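PDB 5FF5: PaaA from Enterobacter agglomerans, which probably activates a peptide carboxylate by adenylation, as relatives in the ThiF/E1 family do, on the way to the bicyclic core of the antibiotic pantocin A. Local coordinates for residues F138-W143 with L159-G164; Q175-T180 with D189-T194; G184-D189 with T206-A211. One frame throughout, in Å; residues are numbered along the deposited sequence. Where two conformers were deposited one is given.

Contact 1 of 3, residues F138-W143 with L159-G164; sequences FGMGGW and LRLIDG. With SO4 (sulfate ion), chain C.
Strand 134-138, helix 142-153 and strand 158-162 form a Rossmann-type beta-alpha-beta unit, and here the glycine-rich turn after its first strand meets the end of its second. Backbone pairing comes first: Phe138 and Ile162 are parallel bridge partners, and beyond them Gly139 N gives a weak hydrogen bond to Ile162 O at 3.0 Å. The backbone angles of Gly139 would press a CB against the preceding carbonyl and so suit glycine. Side chain to backbone, Asp163 fixes the turn. Its CG stands anti to its own N (chi1 -169°), and OD2 accepts Met140 N at 2.9 Å along a nearly straight N-H (173°) that comes in above the carboxylate plane; OD1 serves Asp165 N, so both oxygens are engaged. Two apolar contacts complete the join. Ile162 CG1 sits over one face of the Phe138 ring in a CH-pi contact, 4.2 Å from its centroid, while selenomethionine Met140, bent at chi2 and chi3, crosses Leu161 at about a right angle, SE against CD2. Gly139 and Gly141 fit a GxGxxG pattern, consistent with nucleotide binding. At the helix start, Gly142 N bonds two oxygens of one sulfate, O2 and O4, each at 2.9 Å.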
# COMPACT_ATOMS: atom_id res chain seq x y z
N PHE A 138 -12.48 -6.76 13.37
CA PHE A 138 -12.30 -7.66 14.49
C PHE A 138 -10.84 -8.00 14.65
O PHE A 138 -10.34 -8.88 13.98
CB PHE A 138 -13.16 -8.92 14.29
CG PHE A 138 -14.62 -8.69 14.57
CD1 PHE A 138 -15.13 -8.89 15.85
CD2 PHE A 138 -15.46 -8.22 13.59
CE1 PHE A 138 -16.45 -8.64 16.12
CE2 PHE A 138 -16.78 -7.96 13.86
CZ PHE A 138 -17.28 -8.18 15.12
N GLY A 139 -10.17 -7.28 15.53
CA GLY A 139 -8.78 -7.58 15.84
C GLY A 139 -7.82 -6.53 15.30
O GLY A 139 -7.80 -6.26 14.09
N MSE A 140 -7.02 -5.93 16.18
CA MSE A 140 -6.09 -4.89 15.75
C MSE A 140 -4.63 -5.36 15.75
O MSE A 140 -3.72 -4.65 16.19
CB MSE A 140 -6.27 -3.65 16.62
CG MSE A 140 -7.63 -2.97 16.41
SE MSE A 140 -7.89 -2.16 14.63
CE MSE A 140 -9.05 -3.53 13.88
N GLY A 141 -4.43 -6.57 15.25
CA GLY A 141 -3.10 -7.08 14.94
C GLY A 141 -2.60 -6.43 13.65
O GLY A 141 -3.05 -5.35 13.26
N GLY A 142 -1.61 -7.08 13.04
CA GLY A 142 -1.05 -6.63 11.78
C GLY A 142 -2.08 -6.30 10.71
O GLY A 142 -2.22 -5.14 10.32
N TRP A 143 -2.79 -7.31 10.20
CA TRP A 143 -3.74 -7.05 9.12
C TRP A 143 -4.73 -5.99 9.59
O TRP A 143 -5.14 -5.13 8.81
CB TRP A 143 -4.47 -8.33 8.70
CG TRP A 143 -5.36 -8.95 9.74
CD1 TRP A 143 -5.01 -9.91 10.67
CD2 TRP A 143 -6.76 -8.70 9.94
NE1 TRP A 143 -6.10 -10.24 11.45
CE2 TRP A 143 -7.19 -9.52 11.02
CE3 TRP A 143 -7.70 -7.85 9.33
CZ2 TRP A 143 -8.51 -9.52 11.49
CZ3 TRP A 143 -9.02 -7.86 9.80
CH2 TRP A 143 -9.41 -8.69 10.87
N LEU A 159 -15.50 3.86 12.35
CA LEU A 159 -14.73 2.65 12.57
C LEU A 159 -15.08 2.04 13.90
O LEU A 159 -15.03 2.73 14.91
CB LEU A 159 -13.23 2.94 12.49
CG LEU A 159 -12.57 3.02 11.10
CD1 LEU A 159 -11.11 3.32 11.25
CD2 LEU A 159 -12.75 1.73 10.33
N ARG A 160 -15.47 0.76 13.90
CA ARG A 160 -15.66 0.01 15.14
C ARG A 160 -14.49 -0.91 15.35
O ARG A 160 -14.33 -1.87 14.60
CB ARG A 160 -16.92 -0.84 15.12
CG ARG A 160 -18.19 -0.10 14.83
CD ARG A 160 -19.39 -1.04 14.87
NE ARG A 160 -19.80 -1.39 16.23
CZ ARG A 160 -20.59 -0.63 16.98
NH1 ARG A 160 -21.04 0.52 16.50
NH2 ARG A 160 -20.93 -1.03 18.20
N LEU A 161 -13.67 -0.64 16.36
CA LEU A 161 -12.49 -1.47 16.61
C LEU A 161 -12.76 -2.37 17.79
O LEU A 161 -13.22 -1.91 18.83
CB LEU A 161 -11.25 -0.62 16.87
CG LEU A 161 -10.97 0.51 15.89
CD1 LEU A 161 -9.77 1.25 16.41
CD2 LEU A 161 -10.71 -0.05 14.51
N ILE A 162 -12.45 -3.66 17.63
CA ILE A 162 -12.71 -4.67 18.65
C ILE A 162 -11.41 -5.36 19.03
O ILE A 162 -10.86 -6.10 18.23
CB ILE A 162 -13.69 -5.76 18.13
CG1 ILE A 162 -14.79 -5.14 17.26
CG2 ILE A 162 -14.21 -6.62 19.25
CD1 ILE A 162 -15.38 -3.88 17.83
N ASP A 163 -10.93 -5.17 20.25
CA ASP A 163 -9.68 -5.82 20.64
C ASP A 163 -9.35 -5.70 22.14
O ASP A 163 -9.52 -4.65 22.75
CB ASP A 163 -8.55 -5.23 19.82
CG ASP A 163 -7.26 -6.00 19.95
OD1 ASP A 163 -6.61 -5.89 21.01
OD2 ASP A 163 -6.90 -6.71 18.98
N GLY A 164 -8.86 -6.80 22.71
CA GLY A 164 -8.56 -6.83 24.13
C GLY A 164 -7.08 -6.74 24.49
O GLY A 164 -6.72 -6.89 25.66
S SO4 C . 0.00 -10.01 13.72
O1 SO4 C . 0.84 -10.26 12.54
O2 SO4 C . 0.38 -8.74 14.32
O3 SO4 C . 0.19 -11.03 14.76
O4 SO4 C . -1.40 -9.94 13.30

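Contact 2 of 3, residues Q175-T180 with D189-T194; sequences QVLYRT and DAAKDT
The Tyr178 ring is approached at its rim. Gln175 OE1 lies in the ring plane at one edge, Ala191 N lies near that plane at another, 4.1 Å from CE1, and the Ala190 methyl comes obliquely to CD1 at 4.0 Å. Ala190 and Ala191 thus present methyls to the ring, which lies close to the helix backbone, and its hydroxyl bonds to Met140 O of the glycine-rich turn. Leu177 precedes it as the second central residue of a type I beta turn from Gln175 to Tyr178. With CG beside its own N (chi1 -76°), its two methyls divide between two helix residues three apart: CD1 touches Ala191 CB at 4.0 Å, CD2 touches Thr194 CG2 at 3.6 Å. Thr194 turns its other branch to the loop, OG1 donating to Leu177 O at 2.6 Å from above the carbonyl plane, with a C=O to donor angle of 148°. The second subunit adjoins this site, where its Tyr198 OH bonds Val176 O and its Arg179 packs on Thr194. Within the chain, Leu177 also packs on Ala148 of helix 142-153, while helix 187-198 sets Lys192 against Val204 and Thr206 of strand 203-207.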
# COMPACT_ATOMS: atom_id res chain seq x y z
N GLN A 175 2.50 -3.38 13.24
CA GLN A 175 1.18 -2.84 13.51
C GLN A 175 1.27 -1.31 13.50
O GLN A 175 1.70 -0.71 14.49
CB GLN A 175 0.68 -3.37 14.85
CG GLN A 175 1.01 -4.87 15.06
CD GLN A 175 0.19 -5.53 16.17
OE1 GLN A 175 -0.69 -4.91 16.76
NE2 GLN A 175 0.48 -6.80 16.44
N VAL A 176 0.82 -0.70 12.40
CA VAL A 176 1.12 0.71 12.05
C VAL A 176 0.42 1.82 12.83
O VAL A 176 0.87 2.97 12.80
CB VAL A 176 0.82 0.97 10.54
CG1 VAL A 176 -0.68 0.92 10.26
CG2 VAL A 176 1.41 2.30 10.10
N LEU A 177 -0.69 1.49 13.50
CA LEU A 177 -1.46 2.47 14.27
C LEU A 177 -0.82 2.75 15.63
O LEU A 177 -1.28 3.64 16.36
CB LEU A 177 -2.89 1.97 14.49
CG LEU A 177 -3.83 2.06 13.30
CD1 LEU A 177 -5.22 1.67 13.71
CD2 LEU A 177 -3.83 3.49 12.82
N TYR A 178 0.23 1.99 15.95
CA TYR A 178 0.88 2.07 17.24
C TYR A 178 2.31 2.56 17.10
O TYR A 178 3.12 1.94 16.41
CB TYR A 178 0.88 0.70 17.95
CG TYR A 178 -0.42 -0.06 17.86
CD1 TYR A 178 -1.63 0.57 18.08
CD2 TYR A 178 -0.44 -1.41 17.55
CE1 TYR A 178 -2.82 -0.13 17.98
CE2 TYR A 178 -1.62 -2.12 17.46
CZ TYR A 178 -2.82 -1.48 17.68
OH TYR A 178 -4.00 -2.18 17.58
N ARG A 179 2.63 3.64 17.79
CA ARG A 179 3.97 4.22 17.77
C ARG A 179 4.67 3.92 19.08
O ARG A 179 4.03 3.46 20.01
CB ARG A 179 3.91 5.72 17.52
CG ARG A 179 3.43 6.11 16.12
CD ARG A 179 2.46 7.29 16.19
NE ARG A 179 2.50 8.12 14.99
CZ ARG A 179 3.03 9.34 14.93
NH1 ARG A 179 3.59 9.89 16.00
NH2 ARG A 179 3.01 9.99 13.79
N THR A 180 5.97 4.17 19.14
CA THR A 180 6.75 3.83 20.33
C THR A 180 6.15 4.34 21.64
O THR A 180 6.09 3.61 22.62
CB THR A 180 8.17 4.35 20.21
OG1 THR A 180 8.69 3.97 18.94
CG2 THR A 180 9.03 3.74 21.29
N ASP A 189 -7.46 1.89 22.22
CA ASP A 189 -7.33 3.29 22.60
C ASP A 189 -6.14 3.96 21.94
O ASP A 189 -6.21 5.13 21.55
CB ASP A 189 -7.25 3.45 24.12
CG ASP A 189 -8.62 3.43 24.77
OD1 ASP A 189 -9.63 3.69 24.07
OD2 ASP A 189 -8.68 3.17 25.99
N ALA A 190 -5.04 3.24 21.82
CA ALA A 190 -3.92 3.79 21.09
C ALA A 190 -4.39 4.01 19.66
O ALA A 190 -4.15 5.07 19.08
CB ALA A 190 -2.73 2.87 21.14
N ALA A 191 -5.14 3.04 19.15
CA ALA A 191 -5.65 3.06 17.78
C ALA A 191 -6.49 4.30 17.51
O ALA A 191 -6.30 4.99 16.51
CB ALA A 191 -6.46 1.82 17.49
N LYS A 192 -7.43 4.57 18.41
CA LYS A 192 -8.31 5.71 18.26
C LYS A 192 -7.52 7.03 18.24
O LYS A 192 -7.78 7.89 17.40
CB LYS A 192 -9.34 5.71 19.39
CG LYS A 192 -10.43 6.73 19.25
CD LYS A 192 -11.40 6.64 20.40
CE LYS A 192 -12.58 7.59 20.20
NZ LYS A 192 -13.61 7.51 21.28
N ASP A 193 -6.54 7.20 19.13
CA ASP A 193 -5.70 8.40 19.17
C ASP A 193 -5.02 8.64 17.83
O ASP A 193 -4.98 9.77 17.32
CB ASP A 193 -4.65 8.30 20.27
CG ASP A 193 -5.25 8.37 21.69
OD1 ASP A 193 -6.37 8.94 21.82
OD2 ASP A 193 -4.60 7.86 22.65
N THR A 194 -4.48 7.57 17.26
CA THR A 194 -3.75 7.66 16.00
C THR A 194 -4.69 7.97 14.83
O THR A 194 -4.39 8.82 14.00
CB THR A 194 -3.00 6.35 15.68
OG1 THR A 194 -1.95 6.14 16.63
CG2 THR A 194 -2.39 6.40 14.30

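Contact 3 of 3, residues G184-D189 with T206-A211; sequences GKNKVD and TFFEFA
Lys187 NZ, at the end of an extended, buried side chain, is held by two partners beyond these segments: a hydrogen bond to Gln175 OE1 and a long, weak ion pair with Asp165 OD2. No hydrogen bond crosses between 184-189 and 206-211, which meet by stacking and apolar packing. Asn186, at the N-cap position, makes no capping bond with its side chain; instead its amide lies over one face of the Phe208 ring, the two planes only 21° apart. ND2 is offset toward the rim, 3.7 Å from both CD2 and CE2, and OD1 stands 3.7 Å from CZ. Phe208 reaches this place with CG anti to its own N (chi1 179°), from the centre of an inverse gamma turn closed by a weak Glu209 N to Phe207 O bond. Beside the stacked pair, Val188 points toward the strand end. Its CG2 meets Phe208 CB at 4.0 Å, its CB faces Thr206 CB at 3.9 Å, and the Thr206 methyl CG2 lies against Val188 O at 3.4 Å. The contact joins the first turn of helix 187-198 to the C-terminal end of strand 203-207, one of the two outermost strands of the chain's large sheet. Strand 158-162, that helix and strand 203-207 form a second beta-alpha-beta crossover: Val188 packs on Leu161, and Phe207 pairs by its backbone with Leu161 and Asp163, setting the edge strand alongside.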
# COMPACT_ATOMS: atom_id res chain seq x y z
N GLY A 184 2.33 -0.30 26.03
CA GLY A 184 1.70 -0.45 27.33
C GLY A 184 0.23 -0.05 27.32
O GLY A 184 -0.55 -0.46 28.19
N LYS A 185 -0.14 0.74 26.32
CA LYS A 185 -1.51 1.21 26.17
C LYS A 185 -2.42 0.11 25.64
O LYS A 185 -1.93 -0.89 25.11
CB LYS A 185 -1.57 2.41 25.23
CG LYS A 185 -0.80 3.60 25.72
CD LYS A 185 -0.95 4.75 24.75
CE LYS A 185 -0.08 5.93 25.18
NZ LYS A 185 -0.35 7.12 24.34
N ASN A 186 -3.73 0.31 25.76
CA ASN A 186 -4.69 -0.57 25.13
C ASN A 186 -4.70 -0.33 23.63
O ASN A 186 -4.82 0.82 23.20
CB ASN A 186 -6.11 -0.34 25.67
CG ASN A 186 -6.25 -0.67 27.13
OD1 ASN A 186 -5.42 -1.38 27.71
ND2 ASN A 186 -7.32 -0.18 27.75
N LYS A 187 -4.60 -1.39 22.83
CA LYS A 187 -4.55 -1.24 21.37
C LYS A 187 -5.71 -0.40 20.81
O LYS A 187 -5.48 0.46 19.97
CB LYS A 187 -4.52 -2.62 20.69
CG LYS A 187 -3.22 -3.38 20.89
CD LYS A 187 -3.14 -4.61 20.00
CE LYS A 187 -1.75 -5.23 20.04
NZ LYS A 187 -1.69 -6.49 19.24
N VAL A 188 -6.94 -0.63 21.28
CA VAL A 188 -8.09 0.09 20.71
C VAL A 188 -8.01 1.56 21.06
O VAL A 188 -8.44 2.39 20.28
CB VAL A 188 -9.46 -0.44 21.21
CG1 VAL A 188 -9.81 -1.77 20.56
CG2 VAL A 188 -9.46 -0.54 22.70
N ASP A 189 -7.46 1.89 22.22
CA ASP A 189 -7.33 3.29 22.60
C ASP A 189 -6.14 3.96 21.94
O ASP A 189 -6.21 5.13 21.55
CB ASP A 189 -7.25 3.45 24.12
CG ASP A 189 -8.62 3.43 24.77
OD1 ASP A 189 -9.63 3.69 24.07
OD2 ASP A 189 -8.68 3.17 25.99
N THR A 206 -14.81 2.09 20.20
CA THR A 206 -13.80 1.14 20.63
C THR A 206 -14.35 0.16 21.66
O THR A 206 -15.11 0.53 22.54
CB THR A 206 -12.57 1.84 21.21
OG1 THR A 206 -12.95 2.71 22.29
CG2 THR A 206 -11.85 2.62 20.10
N PHE A 207 -14.01 -1.10 21.51
CA PHE A 207 -14.41 -2.10 22.46
C PHE A 207 -13.21 -2.86 23.00
O PHE A 207 -12.68 -3.74 22.34
CB PHE A 207 -15.41 -3.03 21.82
CG PHE A 207 -16.62 -2.32 21.33
CD1 PHE A 207 -17.68 -2.07 22.18
CD2 PHE A 207 -16.70 -1.87 20.03
CE1 PHE A 207 -18.80 -1.39 21.73
CE2 PHE A 207 -17.82 -1.20 19.58
CZ PHE A 207 -18.86 -0.96 20.43
N PHE A 208 -12.83 -2.56 24.23
CA PHE A 208 -11.67 -3.21 24.79
C PHE A 208 -12.07 -4.59 25.27
O PHE A 208 -12.36 -4.78 26.45
CB PHE A 208 -11.06 -2.40 25.92
CG PHE A 208 -9.88 -3.06 26.56
CD1 PHE A 208 -8.95 -3.72 25.77
CD2 PHE A 208 -9.66 -2.98 27.92
CE1 PHE A 208 -7.85 -4.33 26.34
CE2 PHE A 208 -8.56 -3.59 28.49
CZ PHE A 208 -7.66 -4.27 27.69
N GLU A 209 -12.15 -5.53 24.33
CA GLU A 209 -12.50 -6.91 24.63
C GLU A 209 -12.20 -7.79 23.43
O GLU A 209 -12.16 -7.31 22.32
CB GLU A 209 -13.97 -6.99 24.97
CG GLU A 209 -14.88 -6.84 23.77
CD GLU A 209 -16.35 -6.94 24.14
OE1 GLU A 209 -16.91 -5.91 24.58
OE2 GLU A 209 -16.94 -8.05 24.02
N PHE A 210 -12.06 -9.10 23.64
CA PHE A 210 -11.95 -10.01 22.49
C PHE A 210 -13.34 -10.50 22.09
O PHE A 210 -14.30 -10.38 22.84
CB PHE A 210 -11.03 -11.20 22.77
CG PHE A 210 -9.59 -10.83 22.99
CD1 PHE A 210 -8.78 -10.51 21.91
CD2 PHE A 210 -9.05 -10.83 24.27
CE1 PHE A 210 -7.44 -10.19 22.09
CE2 PHE A 210 -7.70 -10.50 24.46
CZ PHE A 210 -6.89 -10.18 23.37
N ALA A 211 -13.45 -11.04 20.88
CA ALA A 211 -14.72 -11.58 20.42
C ALA A 211 -14.96 -12.97 21.01
O ALA A 211 -14.26 -13.93 20.68
CB ALA A 211 -14.76 -11.63 18.92

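Strand 158-162 belongs to contact 1, and helix 187-198, which follows it, is used by both contacts 2 and 3. Contacts 1 and 3, with centres about 8 Å apart, are joined through the sheet, where Phe207 N bonds Leu161 O at 2.9 Å. Contact 2 lies about 11 Å from either, centre to centre. Tyr178 OH to Met140 O at 2.8 Å and Leu161 CD1 to Ala191 CB at 3.5 Å link it to contact 1, and Gln175 OE1 to Lys187 NZ at 3.1 Å links it to contact 3. The sulfate on the glycine-rich turn, probably from the crystallisation liquor and also held by Arg174 NE just before contact 2, may mark where a nucleotide phosphate would sit.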